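Local coordinates for protein Poly(Beta-D-mannuronate) lyase (Pseudopedobacter saltans, PDB 7O79) that probably cleaves poly(beta-D-mannuronate), the mannuronate-rich part of alginate, as a polysaccharide lyase of family 6 built on a parallel beta-helix, at residues Asn139-Val144 against Ile174-Gly179; Pro168-Glu173 against Glu206-Ile211; Val120-Asn125 against Val144-Asp149. One frame throughout, in Å; residues are numbered along the deposited sequence.

Contact 1 (Asn139-Val144 against Ile174-Gly179)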
loop_
_atom_site.group_PDB
_atom_site.type_symbol
_atom_site.label_atom_id
_atom_site.label_comp_id
_atom_site.label_asym_id
_atom_site.label_seq_id
_atom_site.Cartn_x
_atom_site.Cartn_y
_atom_site.Cartn_z
ATOM N N ASN A 139 -14.285 -8.203 4.278
ATOM C CA ASN A 139 -14.162 -8.296 5.729
ATOM C C ASN A 139 -12.989 -7.461 6.230
ATOM O O ASN A 139 -12.182 -6.933 5.457
ATOM C CB ASN A 139 -13.986 -9.752 6.174
ATOM C CG ASN A 139 -12.733 -10.403 5.581
ATOM O OD1 ASN A 139 -12.262 -10.010 4.513
ATOM N ND2 ASN A 139 -12.187 -11.388 6.286
ATOM N N MET A 140 -12.899 -7.374 7.556
ATOM C CA MET A 140 -11.829 -6.661 8.234
ATOM C C MET A 140 -10.466 -7.260 7.874
ATOM O O MET A 140 -10.369 -8.399 7.416
ATOM C CB MET A 140 -12.049 -6.713 9.750
ATOM C CG MET A 140 -13.150 -5.785 10.314
ATOM S SD MET A 140 -13.411 -4.191 9.472
ATOM C CE MET A 140 -11.956 -3.291 9.971
ATOM N N GLN A 141 -9.397 -6.455 8.093
ATOM C CA GLN A 141 -7.975 -6.736 7.842
ATOM C C GLN A 141 -7.568 -6.303 6.440
ATOM O O GLN A 141 -8.344 -6.435 5.486
ATOM C CB GLN A 141 -7.634 -8.212 8.078
ATOM C CG GLN A 141 -7.742 -8.572 9.543
ATOM C CD GLN A 141 -6.678 -7.863 10.355
ATOM O OE1 GLN A 141 -6.953 -6.896 11.056
ATOM N NE2 GLN A 141 -5.490 -8.458 10.396
ATOM N N PRO A 142 -6.365 -5.766 6.290
ATOM C CA PRO A 142 -5.882 -5.397 4.955
ATOM C C PRO A 142 -5.920 -6.586 4.002
ATOM O O PRO A 142 -5.836 -7.748 4.412
ATOM C CB PRO A 142 -4.445 -4.929 5.209
ATOM C CG PRO A 142 -4.382 -4.579 6.663
ATOM C CD PRO A 142 -5.420 -5.435 7.367
ATOM N N LEU A 143 -6.078 -6.285 2.714
ATOM C CA LEU A 143 -5.977 -7.336 1.709
ATOM C C LEU A 143 -4.558 -7.908 1.680
ATOM O O LEU A 143 -4.355 -9.131 1.745
ATOM C CB LEU A 143 -6.393 -6.776 0.345
ATOM C CG LEU A 143 -6.793 -7.791 -0.723
ATOM C CD1 LEU A 143 -7.802 -7.187 -1.692
ATOM C CD2 LEU A 143 -5.575 -8.314 -1.474
ATOM N N VAL A 144 -3.561 -7.030 1.620
ATOM C CA VAL A 144 -2.154 -7.414 1.662
ATOM C C VAL A 144 -1.538 -6.745 2.873
ATOM O O VAL A 144 -1.664 -5.525 3.037
ATOM C CB VAL A 144 -1.391 -7.002 0.383
ATOM C CG1 VAL A 144 0.086 -7.351 0.528
ATOM C CG2 VAL A 144 -1.959 -7.681 -0.836
ATOM N N ILE A 174 -5.960 -1.774 1.178
ATOM C CA ILE A 174 -5.526 -2.805 0.235
ATOM C C ILE A 174 -4.131 -3.303 0.604
ATOM O O ILE A 174 -3.860 -4.513 0.563
ATOM C CB ILE A 174 -5.592 -2.293 -1.213
ATOM C CG1 ILE A 174 -6.991 -1.735 -1.525
ATOM C CG2 ILE A 174 -5.268 -3.436 -2.181
ATOM C CD1 ILE A 174 -8.162 -2.641 -1.059
ATOM N N PHE A 175 -3.241 -2.387 1.000
ATOM C CA PHE A 175 -1.891 -2.686 1.471
ATOM C C PHE A 175 -1.665 -1.966 2.795
ATOM O O PHE A 175 -1.927 -0.764 2.888
ATOM C CB PHE A 175 -0.824 -2.201 0.471
ATOM C CG PHE A 175 -0.676 -3.051 -0.774
ATOM C CD1 PHE A 175 -1.495 -2.847 -1.878
ATOM C CD2 PHE A 175 0.342 -3.996 -0.863
ATOM C CE1 PHE A 175 -1.334 -3.616 -3.048
ATOM C CE2 PHE A 175 0.527 -4.761 -2.033
ATOM C CZ PHE A 175 -0.311 -4.561 -3.123
ATOM N N ARG A 176 -1.163 -2.678 3.806
ATOM C CA ARG A 176 -0.684 -2.053 5.036
ATOM C C ARG A 176 0.722 -2.579 5.328
ATOM O O ARG A 176 0.899 -3.777 5.558
ATOM C CB ARG A 176 -1.640 -2.314 6.212
ATOM C CG ARG A 176 -1.173 -1.677 7.528
ATOM C CD ARG A 176 -2.146 -1.894 8.716
ATOM N NE ARG A 176 -2.218 -3.291 9.136
ATOM C CZ ARG A 176 -3.245 -3.825 9.789
ATOM N NH1 ARG A 176 -4.284 -3.071 10.138
ATOM N NH2 ARG A 176 -3.217 -5.108 10.125
ATOM N N ILE A 177 1.720 -1.688 5.301
ATOM C CA ILE A 177 3.134 -2.072 5.361
ATOM C C ILE A 177 3.717 -1.658 6.706
ATOM O O ILE A 177 4.162 -0.519 6.891
ATOM C CB ILE A 177 3.958 -1.475 4.211
ATOM C CG1 ILE A 177 3.204 -1.592 2.882
ATOM C CG2 ILE A 177 5.362 -2.115 4.184
ATOM C CD1 ILE A 177 2.910 -3.039 2.495
ATOM N N TRP A 178 3.795 -2.614 7.626
ATOM C CA TRP A 178 4.530 -2.414 8.862
ATOM C C TRP A 178 6.005 -2.726 8.639
ATOM O O TRP A 178 6.404 -3.264 7.598
ATOM C CB TRP A 178 3.991 -3.318 9.967
ATOM C CG TRP A 178 2.613 -2.971 10.481
ATOM C CD1 TRP A 178 2.046 -1.728 10.586
ATOM C CD2 TRP A 178 1.652 -3.898 10.987
ATOM N NE1 TRP A 178 0.769 -1.828 11.121
ATOM C CE2 TRP A 178 0.510 -3.152 11.381
ATOM C CE3 TRP A 178 1.647 -5.293 11.159
ATOM C CZ2 TRP A 178 -0.630 -3.757 11.925
ATOM C CZ3 TRP A 178 0.507 -5.896 11.702
ATOM C CH2 TRP A 178 -0.615 -5.124 12.078
ATOM N N GLY A 179 6.810 -2.413 9.653
ATOM C CA GLY A 179 8.230 -2.651 9.648
ATOM C C GLY A 179 8.958 -1.507 10.303
ATOM O O GLY A 179 8.348 -0.615 10.888
HETATM O O HOH W 1 -5.756 -4.767 12.092
#
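Ile174 starts the pairing with its carbonyl O, which accepts a 2.7 Å hydrogen bond from the backbone N of Val144. This joins two successive coils of the parallel beta-helix, where strand 175-177 lies beside strand 144-146. The same oxygen packs against CB of Leu143, while the Ile174 side chain starts out away from 139-144 and packs on Phe161 and Ile210.

Phe175 is in register with Val144, and the two side chains lie side by side on the same face of the sheet, where Phe161 also packs. CB of Val144 sits over one face of the Phe175 ring, 4.1 Å from its centroid, in a CH-pi contact. Val144 CG1 adds a 3.6 Å contact to Phe175 CD2.

At Arg176 the backbone N returns a bond, 3.0 Å long, to Val144 O, with an N-H...O angle of 156°. Its side chain leaves extended, CG anti to the backbone N, then bends at chi3 (68°), which turns NE out of the straight run. The guanidinium ends up between two covers. Pro142 CG lies over the centre of one face, 3.4 Å from Arg176 CZ, and on the opposite face Trp178 CZ2 lies toward the rim. Packed on both faces, the group still uses its N-H bonds: NH2 is hydrogen-bonded to Tyr118 OH, two coils back. At the edge, in the guanidinium plane, a water accepts from Arg176 NH1 at 3.0 Å and donates to Gln141 OE1 at 2.7 Å.

Contact 2 (Pro168-Glu173 against Glu206-Ile211)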
loop_
_atom_site.group_PDB
_atom_site.type_symbol
_atom_site.label_atom_id
_atom_site.label_comp_id
_atom_site.label_asym_id
_atom_site.label_seq_id
_atom_site.Cartn_x
_atom_site.Cartn_y
_atom_site.Cartn_z
ATOM N N PRO A 168 -16.799 2.062 5.389
ATOM C CA PRO A 168 -15.826 2.924 6.083
ATOM C C PRO A 168 -15.386 2.307 7.409
ATOM O O PRO A 168 -15.869 2.638 8.493
ATOM C CB PRO A 168 -16.599 4.232 6.267
ATOM C CG PRO A 168 -18.067 3.828 6.271
ATOM C CD PRO A 168 -18.179 2.581 5.438
ATOM N N ASP A 169 -14.440 1.365 7.320
ATOM C CA ASP A 169 -13.929 0.639 8.486
ATOM C C ASP A 169 -12.409 0.630 8.422
ATOM O O ASP A 169 -11.838 -0.171 7.677
ATOM C CB ASP A 169 -14.450 -0.794 8.534
ATOM C CG ASP A 169 -15.936 -0.862 8.739
ATOM O OD1 ASP A 169 -16.357 -0.883 9.910
ATOM O OD2 ASP A 169 -16.675 -0.909 7.727
ATOM N N ASN A 170 -11.766 1.494 9.210
ATOM C CA ASN A 170 -10.312 1.478 9.320
ATOM C C ASN A 170 -9.790 0.066 9.569
ATOM O O ASN A 170 -10.264 -0.644 10.460
ATOM C CB ASN A 170 -9.858 2.402 10.447
ATOM C CG ASN A 170 -8.425 2.841 10.281
ATOM O OD1 ASN A 170 -7.986 3.152 9.180
ATOM N ND2 ASN A 170 -7.682 2.853 11.373
ATOM N N GLY A 171 -8.790 -0.330 8.791
ATOM C CA GLY A 171 -8.339 -1.700 8.798
ATOM C C GLY A 171 -8.781 -2.500 7.603
ATOM O O GLY A 171 -8.612 -3.717 7.606
ATOM N N ARG A 172 -9.335 -1.858 6.578
ATOM C CA ARG A 172 -9.633 -2.502 5.300
ATOM C C ARG A 172 -8.839 -1.850 4.168
ATOM O O ARG A 172 -9.365 -1.573 3.087
ATOM C CB ARG A 172 -11.137 -2.481 5.019
ATOM C CG ARG A 172 -11.942 -3.284 6.051
ATOM C CD ARG A 172 -13.394 -3.460 5.593
ATOM N NE ARG A 172 -13.414 -4.182 4.328
ATOM C CZ ARG A 172 -14.026 -3.755 3.233
ATOM N NH1 ARG A 172 -14.680 -2.596 3.253
ATOM N NH2 ARG A 172 -13.961 -4.474 2.112
ATOM N N GLU A 173 -7.563 -1.560 4.431
ATOM C CA GLU A 173 -6.647 -1.094 3.401
ATOM C C GLU A 173 -6.448 -2.178 2.351
ATOM O O GLU A 173 -6.719 -3.362 2.581
ATOM C CB GLU A 173 -5.285 -0.728 4.012
ATOM C CG GLU A 173 -5.344 0.315 5.128
ATOM C CD GLU A 173 -5.547 -0.280 6.511
ATOM O OE1 GLU A 173 -5.234 0.419 7.499
ATOM O OE2 GLU A 173 -6.017 -1.441 6.613
ATOM N N GLU A 206 -11.741 0.285 2.883
ATOM C CA GLU A 206 -12.114 1.293 3.872
ATOM C C GLU A 206 -12.364 2.672 3.280
ATOM O O GLU A 206 -12.924 3.525 3.982
ATOM C CB GLU A 206 -11.027 1.399 4.949
ATOM C CG GLU A 206 -9.717 1.998 4.433
ATOM C CD GLU A 206 -8.635 2.026 5.491
ATOM O OE1 GLU A 206 -7.851 3.004 5.524
ATOM O OE2 GLU A 206 -8.568 1.073 6.292
ATOM N N GLY A 207 -11.972 2.923 2.034
ATOM C CA GLY A 207 -12.200 4.235 1.437
ATOM C C GLY A 207 -11.469 5.353 2.145
ATOM O O GLY A 207 -11.994 6.470 2.265
ATOM N N MET A 208 -10.268 5.065 2.645
ATOM C CA MET A 208 -9.442 6.045 3.333
ATOM C C MET A 208 -8.010 5.917 2.847
ATOM O O MET A 208 -7.532 6.758 2.087
ATOM C CB MET A 208 -9.521 5.861 4.850
ATOM C CG MET A 208 -10.952 5.706 5.327
ATOM S SD MET A 208 -11.148 5.512 7.097
ATOM C CE MET A 208 -12.941 5.294 7.137
ATOM N N GLU A 209 -7.323 4.865 3.276
ATOM C CA GLU A 209 -5.957 4.600 2.849
ATOM C C GLU A 209 -5.995 3.358 1.972
ATOM O O GLU A 209 -6.161 2.248 2.473
ATOM C CB GLU A 209 -5.038 4.440 4.052
ATOM C CG GLU A 209 -5.102 5.641 4.968
ATOM C CD GLU A 209 -4.054 5.611 6.074
ATOM O OE1 GLU A 209 -4.262 6.283 7.114
ATOM O OE2 GLU A 209 -3.025 4.919 5.907
ATOM N N ILE A 210 -5.906 3.564 0.652
ATOM C CA ILE A 210 -5.779 2.444 -0.278
ATOM C C ILE A 210 -4.499 1.684 0.019
ATOM O O ILE A 210 -4.494 0.456 0.202
ATOM C CB ILE A 210 -5.777 2.955 -1.734
ATOM C CG1 ILE A 210 -7.061 3.713 -2.067
ATOM C CG2 ILE A 210 -5.581 1.765 -2.703
ATOM C CD1 ILE A 210 -6.994 4.468 -3.411
ATOM N N ILE A 211 -3.387 2.413 0.032
ATOM C CA ILE A 211 -2.075 1.936 0.450
ATOM C C ILE A 211 -1.729 2.689 1.726
ATOM O O ILE A 211 -1.916 3.910 1.803
ATOM C CB ILE A 211 -1.024 2.166 -0.653
ATOM C CG1 ILE A 211 -1.267 1.196 -1.813
ATOM C CG2 ILE A 211 0.404 2.012 -0.102
ATOM C CD1 ILE A 211 -0.555 1.568 -3.121
HETATM O O HOH W 2 -6.195 3.021 7.364
#
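Between neighbouring coils of the beta-helix, just ahead of strands 175-177 and 209-214, Glu206 reaches its carboxylate into the loop 168-173 and grips its backbone. Glu206 OE2 accepts from two consecutive amides: Gly171 N, at 2.9 Å, meets it nearly along the C-O axis, and Arg172 N, at 3.0 Å, is taken on the anti lone pair of OE2. The other oxygen turns back on its own segment, Glu206 OE1 taking the N-H of Glu209 at 3.0 Å. Glu206 CG stands between its backbone N and carbonyl carbon (chi1 69°), and from there the extended chain carries the carboxylate to the loop. In the reverse direction Glu206 N donates to Arg172 O at 3.0 Å, coming from above the carbonyl plane, 46° out of it.

An alanine in place of Glu206 would probably leave the amides of Gly171 and Glu209 without this acceptor and Arg172 N with only its weak bond to Asp169 O, and let the loop shift.

A second acid crowds the first: Glu173 OE2 lies 3.6 Å from Glu206 OE2, the two carboxylate planes 40° apart. Glu173 CG also packs on Glu209 O, at 3.4 Å. At the outer end the terminal methyl of Met208 lies against Pro168, its CE 3.9 Å from Pro168 CB. The Arg172 guanidinium turns to other partners, its NH1 bonding Pro165 O and its NE Asn139 O. Here one buried carboxylate ties the loop before strand 175-177 to the start of strand 209-214, joining two neighbouring coils of a parallel beta-helix.

Contact 3 (Val120-Asn125 against Val144-Asp149)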
loop_
_atom_site.group_PDB
_atom_site.type_symbol
_atom_site.label_atom_id
_atom_site.label_comp_id
_atom_site.label_asym_id
_atom_site.label_seq_id
_atom_site.Cartn_x
_atom_site.Cartn_y
_atom_site.Cartn_z
ATOM N N VAL A 120 -3.343 -11.808 1.831
ATOM C CA VAL A 120 -1.933 -12.143 1.666
ATOM C C VAL A 120 -1.164 -11.453 2.782
ATOM O O VAL A 120 -1.273 -10.234 2.953
ATOM C CB VAL A 120 -1.384 -11.706 0.282
ATOM C CG1 VAL A 120 0.078 -12.070 0.158
ATOM C CG2 VAL A 120 -2.192 -12.324 -0.858
ATOM N N LEU A 121 -0.376 -12.216 3.533
ATOM C CA LEU A 121 0.409 -11.663 4.625
ATOM C C LEU A 121 1.871 -12.031 4.449
ATOM O O LEU A 121 2.205 -13.212 4.303
ATOM C CB LEU A 121 -0.098 -12.152 5.990
ATOM C CG LEU A 121 0.746 -11.639 7.160
ATOM C CD1 LEU A 121 0.691 -10.131 7.282
ATOM C CD2 LEU A 121 0.341 -12.303 8.487
ATOM N N PHE A 122 2.740 -11.022 4.454
ATOM C CA PHE A 122 4.179 -11.251 4.370
ATOM C C PHE A 122 4.800 -11.263 5.759
ATOM O O PHE A 122 4.602 -10.328 6.544
ATOM C CB PHE A 122 4.848 -10.187 3.505
ATOM C CG PHE A 122 4.534 -10.328 2.060
ATOM C CD1 PHE A 122 5.345 -11.107 1.254
ATOM C CD2 PHE A 122 3.435 -9.688 1.496
ATOM C CE1 PHE A 122 5.073 -11.253 -0.096
ATOM C CE2 PHE A 122 3.164 -9.836 0.133
ATOM C CZ PHE A 122 3.974 -10.624 -0.651
ATOM N N ARG A 123 5.580 -12.301 6.034
ATOM C CA ARG A 123 6.195 -12.484 7.336
ATOM C C ARG A 123 7.552 -13.179 7.165
ATOM O O ARG A 123 7.850 -14.193 7.799
ATOM C CB ARG A 123 5.235 -13.269 8.229
ATOM C CG ARG A 123 5.579 -13.283 9.659
ATOM C CD ARG A 123 4.491 -14.049 10.402
ATOM N NE ARG A 123 5.009 -14.651 11.623
ATOM C CZ ARG A 123 6.001 -15.543 11.665
ATOM N NH1 ARG A 123 6.596 -15.976 10.547
ATOM N NH2 ARG A 123 6.393 -16.024 12.838
ATOM N N GLY A 124 8.382 -12.623 6.291
ATOM C CA GLY A 124 9.647 -13.203 5.873
ATOM C C GLY A 124 10.231 -12.313 4.795
ATOM O O GLY A 124 9.649 -11.285 4.431
ATOM N N ASN A 125 11.387 -12.712 4.268
ATOM C CA ASN A 125 12.177 -11.783 3.467
ATOM C C ASN A 125 12.312 -12.163 1.997
ATOM O O ASN A 125 12.300 -13.335 1.615
ATOM C CB ASN A 125 13.572 -11.589 4.071
ATOM C CG ASN A 125 13.511 -11.271 5.542
ATOM O OD1 ASN A 125 13.098 -10.170 5.934
ATOM N ND2 ASN A 125 13.929 -12.215 6.369
ATOM N N VAL A 144 -3.561 -7.030 1.620
ATOM C CA VAL A 144 -2.154 -7.414 1.662
ATOM C C VAL A 144 -1.538 -6.745 2.873
ATOM O O VAL A 144 -1.664 -5.525 3.037
ATOM C CB VAL A 144 -1.391 -7.002 0.383
ATOM C CG1 VAL A 144 0.086 -7.351 0.528
ATOM C CG2 VAL A 144 -1.959 -7.681 -0.836
ATOM N N GLY A 145 -0.864 -7.526 3.712
ATOM C CA GLY A 145 -0.132 -6.986 4.837
ATOM C C GLY A 145 1.338 -7.361 4.852
ATOM O O GLY A 145 1.731 -8.428 4.381
ATOM N N ASN A 146 2.149 -6.481 5.431
ATOM C CA ASN A 146 3.537 -6.789 5.738
ATOM C C ASN A 146 3.733 -6.671 7.237
ATOM O O ASN A 146 3.348 -5.670 7.847
ATOM C CB ASN A 146 4.522 -5.876 4.979
ATOM C CG ASN A 146 5.964 -6.351 5.095
ATOM O OD1 ASN A 146 6.353 -7.344 4.477
ATOM N ND2 ASN A 146 6.780 -5.614 5.855
ATOM N N ASP A 147 4.359 -7.686 7.811
ATOM C CA ASP A 147 4.464 -7.869 9.243
ATOM C C ASP A 147 5.559 -6.947 9.803
ATOM O O ASP A 147 6.416 -6.432 9.075
ATOM C CB ASP A 147 4.745 -9.357 9.496
ATOM C CG ASP A 147 4.362 -9.812 10.871
ATOM O OD1 ASP A 147 3.184 -10.233 10.993
ATOM O OD2 ASP A 147 5.215 -9.784 11.802
ATOM N N GLN A 148 5.521 -6.730 11.116
ATOM C CA GLN A 148 6.382 -5.728 11.737
ATOM C C GLN A 148 7.841 -6.153 11.838
ATOM O O GLN A 148 8.729 -5.293 11.796
ATOM C CB GLN A 148 5.819 -5.361 13.120
ATOM C CG GLN A 148 6.615 -4.322 13.923
ATOM C CD GLN A 148 6.830 -3.010 13.188
ATOM O OE1 GLN A 148 5.967 -2.541 12.449
ATOM N NE2 GLN A 148 7.991 -2.399 13.411
ATOM N N ASP A 149 8.126 -7.443 11.998
ATOM C CA ASP A 149 9.489 -7.894 12.236
ATOM C C ASP A 149 9.904 -8.921 11.196
ATOM O O ASP A 149 9.077 -9.701 10.715
ATOM C CB ASP A 149 9.637 -8.485 13.632
ATOM C CG ASP A 149 9.391 -7.454 14.723
ATOM O OD1 ASP A 149 10.312 -6.687 15.061
ATOM O OD2 ASP A 149 8.267 -7.401 15.235
#
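Asn146 OD1 is held by hydrogen bonds with Ser151 OG and Asn154 ND2, and it lies 3.4 Å from Phe122 CB across the contact. The Asn146 ND2 group is bonded in turn to Trp178 O on the next coil. Three backbone bonds carry the pairing itself: Gly145 N to Val120 O at 2.8 Å, Phe122 N to Gly145 O at 2.8 Å and nearly straight (172°), and Asp147 N to Phe122 O at 2.9 Å. With Val120, Leu121 and Phe122 opposite Val144, Gly145 and Asn146, these are adjacent parallel strands of the right-handed beta-helix.

The Phe122 ring presents its edge to strand 144-146, with Val144 CG1 in its plane, 4.0 Å from Phe122 CE2; Phe93 stacks on the ring and Phe193 meets it edge-to-face. On the other side of the sheet Leu121 leans across Gly145. Its chi2 of 64° puts CD1 3.5 Å from Gly145 O, and a side chain at Gly145 would probably press on Leu121 CD1. Beyond the strands Arg123 and Asp147 run side by side through their aliphatic parts, Arg123 CG 3.9 Å from Asp147 CG, while their charged atoms stay apart.

From the N terminus, the chain lays down 120-125, passes through strand 128-135, and closes contact 3 when strand 144-146 comes alongside. Before that happens, 139-144 has already opened contact 1, which closes at 174-179 after the chain has passed through strand 155-162; contacts 1 and 3 therefore cross, sharing Val144. Contact 2 opens at 168-173, inside the loop of contact 1, and closes at 206-211 beyond strand 194-201, so it crosses contact 1 but follows contact 3 in series. Together they tie the coils carrying strands 118-122, 144-146, 175-177 and 209-214 in order along one face of the beta-helix, contact 1 bridging the other two, whose centres lie about 18 Å apart.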